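Local coordinates for protein pyrroline carboxylate reductase (Plasmodium falciparum, PDB 2RCY) that binds NADP and probably catalyses the reduction of 1-pyrroline-5-carboxylate to proline, at residues G16-H21 with T116-G121; C59-C64 with L86-C91; I109-P114 with I126-K131. All blocks are in the same frame, centred on the assembly; numbering follows the deposited sequence.

Contact 1 of 3, residues G16-H21 with T116-G121; sequences GSALAH and TPCLVG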
loop_
_atom_site.group_PDB
_atom_site.type_symbol
_atom_site.label_atom_id
_atom_site.label_comp_id
_atom_site.label_asym_id
_atom_site.label_seq_id
_atom_site.Cartn_x
_atom_site.Cartn_y
_atom_site.Cartn_z
ATOM N N GLY A 16 -10.177 24.133 -30.922
ATOM C CA GLY A 16 -10.335 25.087 -32.017
ATOM C C GLY A 16 -11.765 25.560 -32.188
ATOM O O GLY A 16 -12.017 26.763 -32.261
ATOM N N SER A 17 -12.699 24.610 -32.244
ATOM C CA SER A 17 -14.122 24.913 -32.419
ATOM C C SER A 17 -14.731 25.596 -31.197
ATOM O O SER A 17 -15.564 26.493 -31.337
ATOM C CB SER A 17 -14.907 23.645 -32.760
ATOM O OG SER A 17 -14.834 22.703 -31.705
ATOM N N ALA A 18 -14.315 25.169 -30.005
ATOM C CA ALA A 18 -14.785 25.764 -28.752
ATOM C C ALA A 18 -14.372 27.231 -28.638
ATOM O O ALA A 18 -15.150 28.068 -28.177
ATOM C CB ALA A 18 -14.277 24.971 -27.558
ATOM N N LEU A 19 -13.147 27.533 -29.066
ATOM C CA LEU A 19 -12.637 28.900 -29.063
ATOM C C LEU A 19 -13.268 29.729 -30.177
ATOM O O LEU A 19 -13.618 30.889 -29.968
ATOM C CB LEU A 19 -11.107 28.910 -29.184
ATOM C CG LEU A 19 -10.371 30.238 -28.958
ATOM C CD1 LEU A 19 -10.524 30.726 -27.518
ATOM C CD2 LEU A 19 -8.900 30.099 -29.323
ATOM N N ALA A 20 -13.412 29.122 -31.353
ATOM C CA ALA A 20 -13.987 29.791 -32.517
ATOM C C ALA A 20 -15.436 30.206 -32.277
ATOM O O ALA A 20 -15.807 31.352 -32.537
ATOM C CB ALA A 20 -13.879 28.902 -33.748
ATOM N N HIS A 21 -16.241 29.276 -31.767
ATOM C CA HIS A 21 -17.652 29.537 -31.480
ATOM C C HIS A 21 -17.842 30.400 -30.233
ATOM O O HIS A 21 -18.867 31.068 -30.084
ATOM C CB HIS A 21 -18.438 28.227 -31.355
ATOM C CG HIS A 21 -18.385 27.367 -32.580
ATOM N ND1 HIS A 21 -18.027 26.036 -32.540
ATOM C CD2 HIS A 21 -18.633 27.649 -33.881
ATOM C CE1 HIS A 21 -18.065 25.535 -33.761
ATOM N NE2 HIS A 21 -18.429 26.494 -34.594
ATOM N N THR A 116 -11.901 24.768 -22.709
ATOM C CA THR A 116 -13.173 24.565 -23.426
ATOM C C THR A 116 -14.384 25.386 -22.933
ATOM O O THR A 116 -15.242 25.733 -23.747
ATOM C CB THR A 116 -13.568 23.066 -23.535
ATOM O OG1 THR A 116 -13.639 22.480 -22.230
ATOM C CG2 THR A 116 -12.562 22.300 -24.389
ATOM N N PRO A 117 -14.472 25.681 -21.612
ATOM C CA PRO A 117 -15.520 26.569 -21.085
ATOM C C PRO A 117 -15.729 27.899 -21.821
ATOM O O PRO A 117 -16.734 28.572 -21.584
ATOM C CB PRO A 117 -15.047 26.841 -19.658
ATOM C CG PRO A 117 -14.364 25.605 -19.274
ATOM C CD PRO A 117 -13.643 25.150 -20.510
ATOM N N CYS A 118 -14.794 28.274 -22.694
ATOM C CA CYS A 118 -14.923 29.494 -23.495
ATOM C C CYS A 118 -16.090 29.410 -24.480
ATOM O O CYS A 118 -16.608 30.437 -24.927
ATOM C CB CYS A 118 -13.618 29.800 -24.231
ATOM S SG CYS A 118 -13.179 28.609 -25.513
ATOM N N LEU A 119 -16.494 28.181 -24.802
ATOM C CA LEU A 119 -17.655 27.908 -25.652
ATOM C C LEU A 119 -18.934 28.527 -25.085
ATOM O O LEU A 119 -19.766 29.037 -25.837
ATOM C CB LEU A 119 -17.830 26.394 -25.839
ATOM C CG LEU A 119 -18.963 25.864 -26.730
ATOM C CD1 LEU A 119 -18.713 26.174 -28.201
ATOM C CD2 LEU A 119 -19.145 24.368 -26.525
ATOM N N VAL A 120 -19.082 28.477 -23.762
ATOM C CA VAL A 120 -20.222 29.097 -23.080
ATOM C C VAL A 120 -19.848 30.458 -22.471
ATOM O O VAL A 120 -20.492 30.936 -21.532
ATOM C CB VAL A 120 -20.873 28.147 -22.025
ATOM C CG1 VAL A 120 -21.488 26.933 -22.706
ATOM C CG2 VAL A 120 -19.866 27.716 -20.960
ATOM N N GLY A 121 -18.799 31.070 -23.017
ATOM C CA GLY A 121 -18.353 32.402 -22.610
ATOM C C GLY A 121 -17.767 32.484 -21.213
ATOM O O GLY A 121 -17.774 33.553 -20.597
#

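Contact 2 of 3, residues C59-C64 with L86-C91; sequences CDIIVC and LLISIC. With NAP (NADP nicotinamide-adenine-dinucleotide phosphate), chain G.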
loop_
_atom_site.group_PDB
_atom_site.type_symbol
_atom_site.label_atom_id
_atom_site.label_comp_id
_atom_site.label_asym_id
_atom_site.label_seq_id
_atom_site.Cartn_x
_atom_site.Cartn_y
_atom_site.Cartn_z
ATOM N N CYS A 59 -5.984 36.651 -43.345
ATOM C CA CYS A 59 -6.310 37.077 -41.985
ATOM C C CYS A 59 -5.240 37.964 -41.358
ATOM O O CYS A 59 -4.071 37.910 -41.743
ATOM C CB CYS A 59 -6.575 35.860 -41.100
ATOM S SG CYS A 59 -7.912 34.815 -41.699
ATOM N N ASP A 60 -5.657 38.776 -40.389
ATOM C CA ASP A 60 -4.760 39.681 -39.670
ATOM C C ASP A 60 -4.210 39.019 -38.410
ATOM O O ASP A 60 -3.056 39.235 -38.038
ATOM C CB ASP A 60 -5.488 40.978 -39.304
ATOM C CG ASP A 60 -6.118 41.654 -40.505
ATOM O OD1 ASP A 60 -5.372 42.205 -41.344
ATOM O OD2 ASP A 60 -7.362 41.637 -40.607
ATOM N N ILE A 61 -5.056 38.226 -37.755
ATOM C CA ILE A 61 -4.661 37.445 -36.587
ATOM C C ILE A 61 -4.872 35.960 -36.880
ATOM O O ILE A 61 -5.974 35.536 -37.240
ATOM C CB ILE A 61 -5.421 37.887 -35.305
ATOM C CG1 ILE A 61 -4.971 39.291 -34.880
ATOM C CG2 ILE A 61 -5.205 36.888 -34.167
ATOM C CD1 ILE A 61 -5.800 39.919 -33.770
ATOM N N ILE A 62 -3.802 35.183 -36.733
ATOM C CA ILE A 62 -3.820 33.754 -37.036
ATOM C C ILE A 62 -3.695 32.934 -35.753
ATOM O O ILE A 62 -2.809 33.178 -34.932
ATOM C CB ILE A 62 -2.701 33.363 -38.047
ATOM C CG1 ILE A 62 -2.834 34.151 -39.356
ATOM C CG2 ILE A 62 -2.740 31.875 -38.359
ATOM C CD1 ILE A 62 -2.019 35.438 -39.409
ATOM N N VAL A 63 -4.598 31.970 -35.587
ATOM C CA VAL A 63 -4.601 31.091 -34.421
ATOM C C VAL A 63 -4.153 29.685 -34.814
ATOM O O VAL A 63 -4.758 29.049 -35.680
ATOM C CB VAL A 63 -5.994 31.029 -33.736
ATOM C CG1 VAL A 63 -5.943 30.173 -32.474
ATOM C CG2 VAL A 63 -6.490 32.421 -33.398
ATOM N N CYS A 64 -3.083 29.217 -34.175
ATOM C CA CYS A 64 -2.584 27.862 -34.379
ATOM C C CYS A 64 -3.284 26.908 -33.417
ATOM O O CYS A 64 -2.931 26.827 -32.239
ATOM C CB CYS A 64 -1.065 27.812 -34.189
ATOM S SG CYS A 64 -0.299 26.264 -34.718
ATOM N N LEU A 86 -0.177 39.139 -36.593
ATOM C CA LEU A 86 -0.126 38.568 -35.248
ATOM C C LEU A 86 -0.447 37.076 -35.251
ATOM O O LEU A 86 -1.517 36.658 -35.699
ATOM C CB LEU A 86 -1.069 39.320 -34.300
ATOM C CG LEU A 86 -1.047 38.944 -32.813
ATOM C CD1 LEU A 86 0.237 39.408 -32.138
ATOM C CD2 LEU A 86 -2.257 39.525 -32.104
ATOM N N LEU A 87 0.495 36.284 -34.749
ATOM C CA LEU A 87 0.307 34.849 -34.594
ATOM C C LEU A 87 0.041 34.510 -33.132
ATOM O O LEU A 87 0.868 34.792 -32.260
ATOM C CB LEU A 87 1.536 34.085 -35.100
ATOM C CG LEU A 87 1.561 32.561 -34.929
ATOM C CD1 LEU A 87 0.624 31.872 -35.915
ATOM C CD2 LEU A 87 2.980 32.036 -35.074
ATOM N N ILE A 88 -1.122 33.917 -32.870
ATOM C CA ILE A 88 -1.440 33.429 -31.528
ATOM C C ILE A 88 -1.456 31.898 -31.525
ATOM O O ILE A 88 -2.107 31.271 -32.363
ATOM C CB ILE A 88 -2.747 34.075 -30.924
ATOM C CG1 ILE A 88 -3.972 33.165 -31.044
ATOM C CG2 ILE A 88 -3.028 35.454 -31.521
ATOM C CD1 ILE A 88 -4.314 32.437 -29.766
ATOM N N SER A 89 -0.710 31.307 -30.598
ATOM C CA SER A 89 -0.616 29.853 -30.497
ATOM C C SER A 89 -1.294 29.348 -29.232
ATOM O O SER A 89 -1.036 29.852 -28.136
ATOM C CB SER A 89 0.849 29.404 -30.530
ATOM O OG SER A 89 0.952 27.994 -30.471
ATOM N N ILE A 90 -2.169 28.359 -29.393
ATOM C CA ILE A 90 -2.825 27.712 -28.253
ATOM C C ILE A 90 -2.257 26.316 -27.983
ATOM O O ILE A 90 -2.767 25.585 -27.130
ATOM C CB ILE A 90 -4.378 27.664 -28.393
ATOM C CG1 ILE A 90 -4.804 26.822 -29.602
ATOM C CG2 ILE A 90 -4.959 29.077 -28.454
ATOM C CD1 ILE A 90 -6.227 26.304 -29.528
ATOM N N CYS A 91 -1.195 25.965 -28.709
ATOM C CA CYS A 91 -0.535 24.667 -28.574
ATOM C C CYS A 91 0.069 24.475 -27.189
ATOM O O CYS A 91 0.772 25.351 -26.680
ATOM C CB CYS A 91 0.546 24.491 -29.644
ATOM S SG CYS A 91 -0.081 24.310 -31.327
HETATM P PA NAP G . -7.890 17.801 -31.881
HETATM O O1A NAP G . -9.332 17.708 -31.449
HETATM O O2A NAP G . -7.202 16.573 -32.428
HETATM O O5B NAP G . -7.763 19.015 -32.931
HETATM C C5B NAP G . -6.828 19.015 -34.006
HETATM C C4B NAP G . -7.563 19.460 -35.264
HETATM O O4B NAP G . -6.647 19.963 -36.239
HETATM C C3B NAP G . -8.317 18.305 -35.907
HETATM O O3B NAP G . -9.715 18.609 -35.933
HETATM C C2B NAP G . -7.765 18.185 -37.316
HETATM O O2B NAP G . -8.802 18.021 -38.283
HETATM C C1B NAP G . -7.019 19.494 -37.538
HETATM N N9A NAP G . -5.807 19.352 -38.390
HETATM C C8A NAP G . -5.061 18.249 -38.566
HETATM N N7A NAP G . -4.044 18.529 -39.413
HETATM C C5A NAP G . -4.155 19.825 -39.764
HETATM C C6A NAP G . -3.414 20.663 -40.591
HETATM N N6A NAP G . -2.320 20.198 -41.240
HETATM N N1A NAP G . -3.795 21.953 -40.741
HETATM C C2A NAP G . -4.878 22.431 -40.105
HETATM N N3A NAP G . -5.609 21.642 -39.302
HETATM C C4A NAP G . -5.267 20.339 -39.114
HETATM O O3 NAP G . -7.014 18.355 -30.650
HETATM P PN NAP G . -7.532 19.558 -29.714
HETATM O O1N NAP G . -7.961 18.966 -28.395
HETATM O O2N NAP G . -8.486 20.428 -30.497
HETATM O O5D NAP G . -6.188 20.391 -29.428
HETATM C C5D NAP G . -5.582 21.227 -30.409
HETATM C C4D NAP G . -4.568 22.135 -29.721
HETATM O O4D NAP G . -5.212 22.916 -28.711
HETATM C C3D NAP G . -3.457 21.348 -29.038
HETATM O O3D NAP G . -2.199 21.889 -29.448
HETATM C C2D NAP G . -3.671 21.551 -27.548
HETATM O O2D NAP G . -2.439 21.700 -26.836
HETATM C C1D NAP G . -4.488 22.831 -27.478
HETATM N N1N NAP G . -5.396 22.876 -26.325
HETATM C C2N NAP G . -6.420 22.009 -26.222
HETATM C C3N NAP G . -7.285 22.061 -25.132
HETATM C C7N NAP G . -8.430 21.098 -25.030
HETATM O O7N NAP G . -8.596 20.142 -25.942
HETATM N N7N NAP G . -9.253 21.208 -24.088
HETATM C C4N NAP G . -7.081 23.021 -24.140
HETATM C C5N NAP G . -6.016 23.905 -24.267
HETATM C C6N NAP G . -5.184 23.808 -25.381
HETATM P P2B NAP G . -9.460 16.582 -38.601
HETATM O O1X NAP G . -10.172 16.801 -39.917
HETATM O O2X NAP G . -8.292 15.625 -38.676
HETATM O O3X NAP G . -10.394 16.332 -37.440
#

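Contact 3 of 3, residues I109-P114 with I126-K131; sequences IVWVMP and IYCSNK. With NAP (NADP nicotinamide-adenine-dinucleotide phosphate), chain G.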
loop_
_atom_site.group_PDB
_atom_site.type_symbol
_atom_site.label_atom_id
_atom_site.label_comp_id
_atom_site.label_asym_id
_atom_site.label_seq_id
_atom_site.Cartn_x
_atom_site.Cartn_y
_atom_site.Cartn_z
ATOM N N ILE A 109 4.671 36.968 -31.954
ATOM C CA ILE A 109 4.235 35.689 -31.390
ATOM C C ILE A 109 3.707 35.838 -29.966
ATOM O O ILE A 109 4.403 36.337 -29.076
ATOM C CB ILE A 109 5.365 34.622 -31.436
ATOM C CG1 ILE A 109 5.877 34.441 -32.870
ATOM C CG2 ILE A 109 4.873 33.283 -30.876
ATOM C CD1 ILE A 109 7.306 33.951 -32.966
ATOM N N VAL A 110 2.468 35.400 -29.770
ATOM C CA VAL A 110 1.844 35.374 -28.449
ATOM C C VAL A 110 1.300 33.970 -28.156
ATOM O O VAL A 110 0.603 33.377 -28.981
ATOM C CB VAL A 110 0.759 36.494 -28.291
ATOM C CG1 VAL A 110 -0.253 36.459 -29.427
ATOM C CG2 VAL A 110 0.064 36.412 -26.941
ATOM N N TRP A 111 1.651 33.438 -26.988
ATOM C CA TRP A 111 1.246 32.092 -26.593
ATOM C C TRP A 111 0.106 32.134 -25.575
ATOM O O TRP A 111 0.313 32.459 -24.405
ATOM C CB TRP A 111 2.456 31.311 -26.060
ATOM C CG TRP A 111 2.171 29.897 -25.616
ATOM C CD1 TRP A 111 1.196 29.061 -26.084
ATOM C CD2 TRP A 111 2.902 29.149 -24.638
ATOM N NE1 TRP A 111 1.261 27.848 -25.443
ATOM C CE2 TRP A 111 2.301 27.873 -24.552
ATOM C CE3 TRP A 111 4.000 29.435 -23.815
ATOM C CZ2 TRP A 111 2.764 26.883 -23.679
ATOM C CZ3 TRP A 111 4.459 28.450 -22.948
ATOM C CH2 TRP A 111 3.841 27.191 -22.888
ATOM N N VAL A 112 -1.094 31.802 -26.042
ATOM C CA VAL A 112 -2.301 31.838 -25.219
ATOM C C VAL A 112 -2.728 30.421 -24.837
ATOM O O VAL A 112 -2.745 29.522 -25.679
ATOM C CB VAL A 112 -3.468 32.555 -25.956
ATOM C CG1 VAL A 112 -4.696 32.681 -25.057
ATOM C CG2 VAL A 112 -3.034 33.930 -26.450
HETATM N N MSE A 113 -3.063 30.231 -23.564
HETATM C CA MSE A 113 -3.555 28.946 -23.082
HETATM C C MSE A 113 -5.020 29.043 -22.645
HETATM O O MSE A 113 -5.317 29.596 -21.585
HETATM C CB MSE A 113 -2.664 28.408 -21.956
HETATM C CG MSE A 113 -2.996 26.996 -21.487
HETATM SE SE MSE A 113 -3.180 25.687 -22.925
HETATM C CE MSE A 113 -1.475 25.945 -23.840
ATOM N N PRO A 114 -5.938 28.520 -23.480
ATOM C CA PRO A 114 -7.374 28.539 -23.222
ATOM C C PRO A 114 -7.908 27.258 -22.577
ATOM O O PRO A 114 -7.147 26.322 -22.324
ATOM C CB PRO A 114 -7.954 28.678 -24.629
ATOM C CG PRO A 114 -6.963 27.957 -25.515
ATOM C CD PRO A 114 -5.640 27.895 -24.783
ATOM N N ILE A 126 -4.578 32.239 -19.977
ATOM C CA ILE A 126 -3.296 32.829 -19.587
ATOM C C ILE A 126 -2.435 33.010 -20.831
ATOM O O ILE A 126 -2.485 32.185 -21.748
ATOM C CB ILE A 126 -2.521 31.993 -18.518
ATOM C CG1 ILE A 126 -2.340 30.521 -18.947
ATOM C CG2 ILE A 126 -3.153 32.159 -17.132
ATOM C CD1 ILE A 126 -3.503 29.579 -18.634
ATOM N N TYR A 127 -1.660 34.090 -20.875
ATOM C CA TYR A 127 -0.811 34.348 -22.038
ATOM C C TYR A 127 0.512 35.036 -21.738
ATOM O O TYR A 127 0.672 35.708 -20.715
ATOM C CB TYR A 127 -1.583 35.111 -23.131
ATOM C CG TYR A 127 -1.592 36.622 -22.990
ATOM C CD1 TYR A 127 -0.708 37.414 -23.722
ATOM C CD2 TYR A 127 -2.494 37.258 -22.138
ATOM C CE1 TYR A 127 -0.716 38.802 -23.602
ATOM C CE2 TYR A 127 -2.513 38.643 -22.013
ATOM C CZ TYR A 127 -1.621 39.408 -22.745
ATOM O OH TYR A 127 -1.635 40.781 -22.622
ATOM N N CYS A 128 1.457 34.837 -22.651
ATOM C CA CYS A 128 2.730 35.536 -22.659
ATOM C C CYS A 128 3.071 35.832 -24.117
ATOM O O CYS A 128 2.540 35.188 -25.027
ATOM C CB CYS A 128 3.821 34.684 -22.007
ATOM S SG CYS A 128 4.079 33.076 -22.788
ATOM N N SER A 129 3.947 36.805 -24.337
ATOM C CA SER A 129 4.287 37.231 -25.690
ATOM C C SER A 129 5.772 37.540 -25.838
ATOM O O SER A 129 6.459 37.815 -24.851
ATOM C CB SER A 129 3.446 38.445 -26.084
ATOM O OG SER A 129 3.647 39.520 -25.184
ATOM N N ASN A 130 6.261 37.493 -27.075
ATOM C CA ASN A 130 7.667 37.774 -27.358
ATOM C C ASN A 130 7.991 39.272 -27.382
ATOM O O ASN A 130 7.178 40.102 -26.960
ATOM C CB ASN A 130 8.122 37.071 -28.651
ATOM C CG ASN A 130 7.494 37.661 -29.911
ATOM O OD1 ASN A 130 6.540 38.436 -29.852
ATOM N ND2 ASN A 130 8.036 37.283 -31.063
ATOM N N LYS A 131 9.184 39.600 -27.872
ATOM C CA LYS A 131 9.678 40.973 -27.916
ATOM C C LYS A 131 8.898 41.846 -28.906
ATOM O O LYS A 131 8.755 43.051 -28.696
ATOM C CB LYS A 131 11.170 40.971 -28.267
ATOM C CG LYS A 131 11.926 42.225 -27.858
ATOM C CD LYS A 131 13.402 42.111 -28.212
HETATM P PA NAP G . -7.890 17.801 -31.881
HETATM O O1A NAP G . -9.332 17.708 -31.449
HETATM O O2A NAP G . -7.202 16.573 -32.428
HETATM O O5B NAP G . -7.763 19.015 -32.931
HETATM C C5B NAP G . -6.828 19.015 -34.006
HETATM C C4B NAP G . -7.563 19.460 -35.264
HETATM O O4B NAP G . -6.647 19.963 -36.239
HETATM C C3B NAP G . -8.317 18.305 -35.907
HETATM O O3B NAP G . -9.715 18.609 -35.933
HETATM C C2B NAP G . -7.765 18.185 -37.316
HETATM O O2B NAP G . -8.802 18.021 -38.283
HETATM C C1B NAP G . -7.019 19.494 -37.538
HETATM N N9A NAP G . -5.807 19.352 -38.390
HETATM C C8A NAP G . -5.061 18.249 -38.566
HETATM N N7A NAP G . -4.044 18.529 -39.413
HETATM C C5A NAP G . -4.155 19.825 -39.764
HETATM C C6A NAP G . -3.414 20.663 -40.591
HETATM N N6A NAP G . -2.320 20.198 -41.240
HETATM N N1A NAP G . -3.795 21.953 -40.741
HETATM C C2A NAP G . -4.878 22.431 -40.105
HETATM N N3A NAP G . -5.609 21.642 -39.302
HETATM C C4A NAP G . -5.267 20.339 -39.114
HETATM O O3 NAP G . -7.014 18.355 -30.650
HETATM P PN NAP G . -7.532 19.558 -29.714
HETATM O O1N NAP G . -7.961 18.966 -28.395
HETATM O O2N NAP G . -8.486 20.428 -30.497
HETATM O O5D NAP G . -6.188 20.391 -29.428
HETATM C C5D NAP G . -5.582 21.227 -30.409
HETATM C C4D NAP G . -4.568 22.135 -29.721
HETATM O O4D NAP G . -5.212 22.916 -28.711
HETATM C C3D NAP G . -3.457 21.348 -29.038
HETATM O O3D NAP G . -2.199 21.889 -29.448
HETATM C C2D NAP G . -3.671 21.551 -27.548
HETATM O O2D NAP G . -2.439 21.700 -26.836
HETATM C C1D NAP G . -4.488 22.831 -27.478
HETATM N N1N NAP G . -5.396 22.876 -26.325
HETATM C C2N NAP G . -6.420 22.009 -26.222
HETATM C C3N NAP G . -7.285 22.061 -25.132
HETATM C C7N NAP G . -8.430 21.098 -25.030
HETATM O O7N NAP G . -8.596 20.142 -25.942
HETATM N N7N NAP G . -9.253 21.208 -24.088
HETATM C C4N NAP G . -7.081 23.021 -24.140
HETATM C C5N NAP G . -6.016 23.905 -24.267
HETATM C C6N NAP G . -5.184 23.808 -25.381
HETATM P P2B NAP G . -9.460 16.582 -38.601
HETATM O O1X NAP G . -10.172 16.801 -39.917
HETATM O O2X NAP G . -8.292 15.625 -38.676
HETATM O O3X NAP G . -10.394 16.332 -37.440
#

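Contact 1 of 3, residues G16-H21 with T116-G121
Ala18 O, on the flank of helix 14-26, is the polar atom on which the 116-121 segment converges. Cys118 SG sits 3.4 Å from Ala18 O, and Leu119 CA approaches the same oxygen at 3.6 Å in a CA-H...O contact that is well bent, 126° at the hydrogen. The sulfur reaches the helix because Cys118 chi1 (67°) sets SG between the backbone N and the carbonyl carbon, on a CB that points toward the helix. From there it also meets the next residue: Leu19 CA lies 3.6 Å from Cys118 SG, and Leu19 CD1 comes to 3.9 Å of it. Ala18 itself packs by its methyl, with CB 4.0 Å from Thr116 O and 4.2 Å from Leu119 CB. Such a small side chain lets the two backbones come close, the Ala18 and Leu119 CA atoms being 4.7 Å apart. One helical turn on, Leu119 CD1 touches His21 CB at 3.8 Å and lies at the edge of the imidazole, near the ring plane; the far nitrogen, NE2, is hydrogen-bonded to Thr44 OG1. Thr116 and Cys118 also pack on Met15 of the helix, while Met208 of a second subunit packs on Thr116 and Leu119. Thr116 touches the bound NADP as well. Here a short 3-10 turn and the Leu119 that follows it lean on the first helix of a Rossmann-type NADP-binding domain, at residues that follow Gly16, the last glycine of what looks like a GxGxxG motif.

Contact 2 of 3, residues C59-C64 with L86-C91
Ile61 to Cys64 pair one-to-one with Leu86 to Ser89 as parallel strands, the two strands of a beta-alpha-beta crossover through helix 71-77 in the Rossmann-type sheet. The donors alternate between the strands: Leu86 N to Asp60 O, Ile62 N to Leu86 O, Ile88 N to Ile62 O at 2.8 Å, and Cys64 N to Ile88 O. A weak bond from Ile90 N to Cys64 O, 3.3 Å long, carries the pairing one step past the strand. Beside the N-H bonds, Val63 CA makes a CA-H...O contact with Ile88 O at 3.2 Å. The closer apolar contacts are on the side of Ile61, Val63, Leu86 and Ile88; helix 135-146 packs on Ile61, Leu86 and Ile88 of this face. There Val63 and Ile88 run side by side, with Val63 CG2 3.5 Å from Ile88 CG1; Ile88 is modelled with chi1 near 100°, away from a staggered position, which may reflect the tight fit or the limits of the data. Ile61 CG2 meets Ile88 CG2 at 3.7 Å. On the other side, Ile62 CG2 and Leu87 CD1 touch more loosely. The two thiols come together where the strands end, with Cys64 SG and Cys91 SG 3.9 Å apart, and the bound NADP lies just beyond: Cys91 SG is 3.7 Å from its ribose O3D.

Contact 3 of 3, residues I109-P114 with I126-K131
Cys128 chi1 of 58° sets SG between its backbone N and carbonyl carbon, and Trp111 chi1 of 180° puts CG anti to its backbone N; on this face of the hairpin the sulfur comes to rest 3.8 Å from Trp111 CE3. The sulfur-aromatic contact is oblique, and the indole NE1 is hydrogen-bonded to Cys91 O. On the opposite side of the sheet, Val110 CG2 comes within 3.5 Å of Tyr127 CD1, the two side chains slanting past each other. Both pairs belong to the beta hairpin of strands 108-113 and 123-129, the only antiparallel step in the sheet. Trp111 with Cys128 and Met113 with Ile126 are its hydrogen-bonded pairs, and Met113 N reaches Ile126 O at 2.7 Å. At the open end, Ile109 O accepts from Asn130 N, and Ile109 N donates to Asn130 OD1 at 3.2 Å from well above the amide's carbonyl plane; Asn130 ND2 is hydrogen-bonded to Asn107 O. At the other end of the ladder the Met113 and Ile126 side chains lie side by side, Ile126 CD1 3.6 Å from Met113 CB. Met113, a selenomethionine, turns at chi2 (49°), which sets its SE 3.6 Å from NADP C5N on the nicotinamide ring.

Overall arrangement
Contacts 2 and 3 are core pieces of one sheet: strands 86-89 and 108-113 are neighbours, joined by Val112 N to Ser89 O. Contact 2 is a parallel pairing and contact 3 an antiparallel one; both rest mainly on backbone hydrogen bonds, contact 3 adding the Asn130 amide. Contact 1 is partly buried and sets a turn on a helix through sulfur, methyl and carbonyl contacts; it meets the second subunit at several residues, contact 3 only at Ile126. Contact 1 touches contact 2 where Leu19 packs on Ile90, and its 116-121 segment follows closely on 109-114. All three border the NADP: contact 1 through Thr116, contact 2 on the ribose, and contact 3 on the nicotinamide.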